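Local atomic coordinates of putative Transcriptional Regulator (Rhodococcus sp., PDB entry 2IA2), a protein that probably regulates transcription as an IclR-family factor, pairing a DNA-binding helix-turn-helix domain with a C-terminal domain of the effector-binding type. Residues A[122-126]-A[136-140]; A[209-213]-A[236-241]. Residue numbers count along the deposited sequence, not the author numbering.

Both interactions lie in the C-terminal domain, and both reach the same six-stranded antiparallel sheet. Interaction 1 joins strand 120-127 to the loop before edge strand 142-144. Interaction 2 joins strand 209-217 to the start of helix 238-244. Strands 110-117 and 223-232 separate the two strands in the sheet. The centres of the contacts are 20 Å apart, and their nearest atoms are about 6 Å apart, so they do not touch. They follow in series along the chain. L209 touches V135, the residue before segment 136-140. The C-terminal domain carries the effector pocket in IclR regulators, but no ligand places either contact in it here.

Interaction 1: residues A[122-126]-A[136-140]; sequences VYVAR and GITIG
Segment 122-126, part of strand 120-127, is met by segment 136-140, a loop that is extended through I139 and turns at G140. The end-to-end directions differ by 132°, so the loop runs obliquely back along the strand. The closest CA pair is Y123 and I139, 4.8 Å apart. V124 and A125 both face V113 on strand 110-117, a classic beta bulge. One hydrogen bond joins the segments: G140 N donates to Y123 O (2.8 Å, 168°). G140 has a positive phi (94°), where a CB would jam against the preceding carbonyl. Y123 also pairs by backbone with T141, next to strand 142-144.

Y123 (chi1 m, chi2 69°) points toward the loop. I137 (chi1 m, chi2 t) places its CG2 over the face of the Y123 ring, 3.7 Å from the centroid and 12° off the normal, a CH-pi contact. R126 (chi1 p, chi2 138° between wells, chi3 t) also points toward the loop. Its CD lies 3.3 Å from I137 O and its NH1 3.5 Å from G136 C. One face of the guanidinium lies over I137 O and T138 CA. I139 (chi1 m, chi2 t) fits over the bulge: its CG2 is 3.5 Å from Y123 O, and its CD1 is 4.0 Å from A125 CA.

The contact lies at one end of the antiparallel sheet of the IclR C-terminal domain, by outermost strand 142-144. With one cross-segment hydrogen bond, at the G140 end, the rest of the fit relies on van der Waals and CH-pi contacts, which depend on shape.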
loop_
_atom_site.group_PDB
_atom_site.type_symbol
_atom_site.label_atom_id
_atom_site.label_comp_id
_atom_site.label_asym_id
_atom_site.label_seq_id
_atom_site.Cartn_x
_atom_site.Cartn_y
_atom_site.Cartn_z
ATOM N N VAL A 122 -3.729 17.873 13.781
ATOM C CA VAL A 122 -3.536 18.546 12.472
ATOM C C VAL A 122 -4.549 17.914 11.541
ATOM O O VAL A 122 -4.595 16.678 11.413
ATOM C CB VAL A 122 -2.148 18.281 11.794
ATOM C CG1 VAL A 122 -1.994 19.145 10.510
ATOM C CG2 VAL A 122 -1.013 18.596 12.713
ATOM N N TYR A 123 -5.369 18.743 10.907
ATOM C CA TYR A 123 -6.343 18.230 9.950
ATOM C C TYR A 123 -5.654 17.760 8.688
ATOM O O TYR A 123 -4.928 18.526 8.070
ATOM C CB TYR A 123 -7.341 19.310 9.571
ATOM C CG TYR A 123 -8.424 19.463 10.617
ATOM C CD1 TYR A 123 -8.126 19.994 11.879
ATOM C CD2 TYR A 123 -9.729 19.031 10.358
ATOM C CE1 TYR A 123 -9.123 20.134 12.868
ATOM C CE2 TYR A 123 -10.746 19.184 11.326
ATOM C CZ TYR A 123 -10.418 19.726 12.574
ATOM O OH TYR A 123 -11.388 19.831 13.517
ATOM N N VAL A 124 -5.980 16.553 8.253
ATOM C CA VAL A 124 -5.359 16.001 7.044
ATOM C C VAL A 124 -6.350 15.678 5.913
ATOM O O VAL A 124 -5.924 15.519 4.796
ATOM C CB VAL A 124 -4.394 14.777 7.314
ATOM C CG1 VAL A 124 -3.125 15.206 8.110
ATOM C CG2 VAL A 124 -5.124 13.607 7.971
ATOM N N ALA A 125 -7.646 15.593 6.206
ATOM C CA ALA A 125 -8.664 15.352 5.156
ATOM C C ALA A 125 -9.969 15.905 5.735
ATOM O O ALA A 125 -10.132 15.905 6.952
ATOM C CB ALA A 125 -8.809 13.815 4.850
ATOM N N ARG A 126 -10.851 16.414 4.880
ATOM C CA ARG A 126 -12.124 16.894 5.346
ATOM C C ARG A 126 -13.103 16.904 4.211
ATOM O O ARG A 126 -12.704 16.993 3.062
ATOM C CB ARG A 126 -12.004 18.308 5.958
ATOM C CG ARG A 126 -11.682 19.389 4.935
ATOM C CD ARG A 126 -12.572 20.524 5.353
ATOM N NE ARG A 126 -12.578 21.764 4.576
ATOM C CZ ARG A 126 -13.402 22.771 4.871
ATOM N NH1 ARG A 126 -14.263 22.648 5.882
ATOM N NH2 ARG A 126 -13.388 23.891 4.161
ATOM N N GLY A 136 -16.620 23.591 9.745
ATOM C CA GLY A 136 -15.517 22.865 9.111
ATOM C C GLY A 136 -14.270 23.702 9.171
ATOM O O GLY A 136 -14.325 24.930 9.047
ATOM N N ILE A 137 -13.136 23.022 9.318
ATOM C CA ILE A 137 -11.810 23.672 9.456
ATOM C C ILE A 137 -10.985 23.229 8.239
ATOM O O ILE A 137 -11.084 22.061 7.861
ATOM C CB ILE A 137 -11.247 23.160 10.821
ATOM C CG1 ILE A 137 -11.839 23.996 11.950
ATOM C CG2 ILE A 137 -9.746 23.182 10.921
ATOM C CD1 ILE A 137 -11.955 23.232 13.210
ATOM N N THR A 138 -10.165 24.093 7.641
ATOM C CA THR A 138 -9.332 23.651 6.505
ATOM C C THR A 138 -8.117 22.743 6.859
ATOM O O THR A 138 -7.536 22.810 7.972
ATOM C CB THR A 138 -8.783 24.824 5.682
ATOM O OG1 THR A 138 -7.905 25.572 6.523
ATOM C CG2 THR A 138 -9.909 25.703 5.165
ATOM N N ILE A 139 -7.743 21.922 5.877
ATOM C CA ILE A 139 -6.624 20.957 5.980
ATOM C C ILE A 139 -5.339 21.709 6.346
ATOM O O ILE A 139 -5.126 22.796 5.849
ATOM C CB ILE A 139 -6.500 20.141 4.681
ATOM C CG1 ILE A 139 -7.696 19.213 4.571
ATOM C CG2 ILE A 139 -5.214 19.290 4.635
ATOM C CD1 ILE A 139 -7.870 18.677 3.166
ATOM N N GLY A 140 -4.544 21.177 7.282
ATOM C CA GLY A 140 -3.371 21.866 7.773
ATOM C C GLY A 140 -3.585 22.676 9.018
ATOM O O GLY A 140 -2.604 23.070 9.692
#

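Interaction 2: residues A[209-213]-A[236-241]; sequences LRSMA and YSLEDL
R210 and M212 point from segment 209-213 toward segment 236-241, where helix 238-244 begins. The backbones stay well apart: R210 CA is 9.1 Å from L238 CA, and M212 CA is 8.5 Å from L241 CA. Side chains bridge the gap. R210 is extended (chi1 m, chi2 t, chi3 t). Its NH1 comes within 2.7 Å of Y236 O, which lies near the guanidinium plane. The CA-to-CB bond of L238 (chi1 m, chi2 t) points sideways, yet its CD2 reaches one guanidinium face, 3.6 Å from R210 NE. That NE also forms a salt bridge with D202. R210 CD is 4.2 Å from L241 CD1.

The helix opens with a capping box. S237 is the N-cap: D240 N donates to S237 OG (3.0 Å), and S237 N donates to D240 OD2 (3.1 Å). This box begins helix 238-244, a short way past strand 223-232 of the IclR C-terminal domain. L241 faces strand 209-217.

M212, present as selenomethionine, is folded: chi1 p, chi2 -123°, chi3 p. Its CE meets L241 CD2 at 3.9 Å, with L241 in chi1 m, chi2 t. I246 and L249 of helix 246-264 also touch M212.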
loop_
_atom_site.group_PDB
_atom_site.type_symbol
_atom_site.label_atom_id
_atom_site.label_comp_id
_atom_site.label_asym_id
_atom_site.label_seq_id
_atom_site.Cartn_x
_atom_site.Cartn_y
_atom_site.Cartn_z
ATOM N N LEU A 209 -21.060 24.366 19.465
ATOM C CA LEU A 209 -20.424 23.389 18.538
ATOM C C LEU A 209 -20.233 22.065 19.205
ATOM O O LEU A 209 -19.718 22.011 20.309
ATOM C CB LEU A 209 -19.055 23.903 18.024
ATOM C CG LEU A 209 -18.099 22.981 17.226
ATOM C CD1 LEU A 209 -18.670 22.652 15.858
ATOM C CD2 LEU A 209 -16.849 23.703 17.014
ATOM N N ARG A 210 -20.602 20.986 18.527
ATOM C CA ARG A 210 -20.342 19.642 19.026
ATOM C C ARG A 210 -19.536 18.794 18.034
ATOM O O ARG A 210 -19.648 18.985 16.844
ATOM C CB ARG A 210 -21.646 18.940 19.323
ATOM C CG ARG A 210 -22.282 19.412 20.606
ATOM C CD ARG A 210 -23.506 18.634 20.905
ATOM N NE ARG A 210 -24.176 19.209 22.046
ATOM C CZ ARG A 210 -25.496 19.259 22.177
ATOM N NH1 ARG A 210 -26.293 18.777 21.212
ATOM N NH2 ARG A 210 -26.012 19.792 23.287
ATOM N N SER A 211 -18.752 17.851 18.541
ATOM C CA SER A 211 -17.927 16.970 17.679
ATOM C C SER A 211 -17.963 15.613 18.266
ATOM O O SER A 211 -18.029 15.501 19.485
ATOM C CB SER A 211 -16.481 17.429 17.693
ATOM O OG SER A 211 -16.406 18.707 17.065
HETATM N N MSE A 212 -17.857 14.586 17.417
HETATM C CA MSE A 212 -17.658 13.215 17.904
HETATM C C MSE A 212 -16.620 12.509 17.048
HETATM O O MSE A 212 -16.585 12.739 15.849
HETATM C CB MSE A 212 -18.968 12.440 17.899
HETATM C CG MSE A 212 -19.621 12.269 16.535
HETATM SE SE MSE A 212 -21.512 13.022 16.514
HETATM C CE MSE A 212 -21.111 15.027 16.899
ATOM N N ALA A 213 -15.774 11.698 17.656
ATOM C CA ALA A 213 -14.640 11.119 16.942
ATOM C C ALA A 213 -14.398 9.675 17.335
ATOM O O ALA A 213 -14.784 9.238 18.422
ATOM C CB ALA A 213 -13.362 11.952 17.170
ATOM N N TYR A 236 -28.832 18.706 16.687
ATOM C CA TYR A 236 -29.130 17.377 17.338
ATOM C C TYR A 236 -29.094 17.482 18.861
ATOM O O TYR A 236 -28.187 18.096 19.409
ATOM C CB TYR A 236 -28.071 16.304 16.926
ATOM C CG TYR A 236 -27.895 16.121 15.438
ATOM C CD1 TYR A 236 -26.951 16.873 14.731
ATOM C CD2 TYR A 236 -28.671 15.195 14.720
ATOM C CE1 TYR A 236 -26.829 16.760 13.364
ATOM C CE2 TYR A 236 -28.501 15.042 13.317
ATOM C CZ TYR A 236 -27.606 15.850 12.657
ATOM O OH TYR A 236 -27.457 15.720 11.272
ATOM N N SER A 237 -30.008 16.832 19.562
ATOM C CA SER A 237 -29.802 16.596 21.015
ATOM C C SER A 237 -28.643 15.612 21.202
ATOM O O SER A 237 -28.303 14.871 20.249
ATOM C CB SER A 237 -31.050 15.990 21.639
ATOM O OG SER A 237 -31.235 14.688 21.117
ATOM N N LEU A 238 -28.022 15.614 22.385
ATOM C CA LEU A 238 -26.990 14.618 22.681
ATOM C C LEU A 238 -27.445 13.146 22.397
ATOM O O LEU A 238 -26.679 12.319 21.870
ATOM C CB LEU A 238 -26.512 14.745 24.120
ATOM C CG LEU A 238 -25.647 15.957 24.437
ATOM C CD1 LEU A 238 -25.357 16.006 25.935
ATOM C CD2 LEU A 238 -24.366 15.935 23.645
ATOM N N GLU A 239 -28.689 12.841 22.730
ATOM C CA GLU A 239 -29.264 11.528 22.467
ATOM C C GLU A 239 -29.373 11.239 20.981
ATOM O O GLU A 239 -29.018 10.153 20.562
ATOM C CB GLU A 239 -30.610 11.383 23.211
ATOM C CG GLU A 239 -31.580 10.285 22.700
ATOM C CD GLU A 239 -33.072 10.580 23.053
ATOM O OE1 GLU A 239 -33.365 11.060 24.206
ATOM O OE2 GLU A 239 -33.945 10.313 22.159
ATOM N N ASP A 240 -29.818 12.195 20.166
ATOM C CA ASP A 240 -29.865 11.994 18.679
ATOM C C ASP A 240 -28.503 11.670 18.066
ATOM O O ASP A 240 -28.422 10.960 17.089
ATOM C CB ASP A 240 -30.413 13.228 17.940
ATOM C CG ASP A 240 -31.784 13.684 18.447
ATOM O OD1 ASP A 240 -32.528 12.838 18.995
ATOM O OD2 ASP A 240 -32.107 14.918 18.288
ATOM N N LEU A 241 -27.419 12.207 18.617
ATOM C CA LEU A 241 -26.065 11.922 18.065
ATOM C C LEU A 241 -25.780 10.416 18.124
ATOM O O LEU A 241 -25.265 9.821 17.150
ATOM C CB LEU A 241 -25.023 12.659 18.874
ATOM C CG LEU A 241 -25.115 14.184 19.081
ATOM C CD1 LEU A 241 -24.001 14.573 19.998
ATOM C CD2 LEU A 241 -24.902 14.902 17.816
#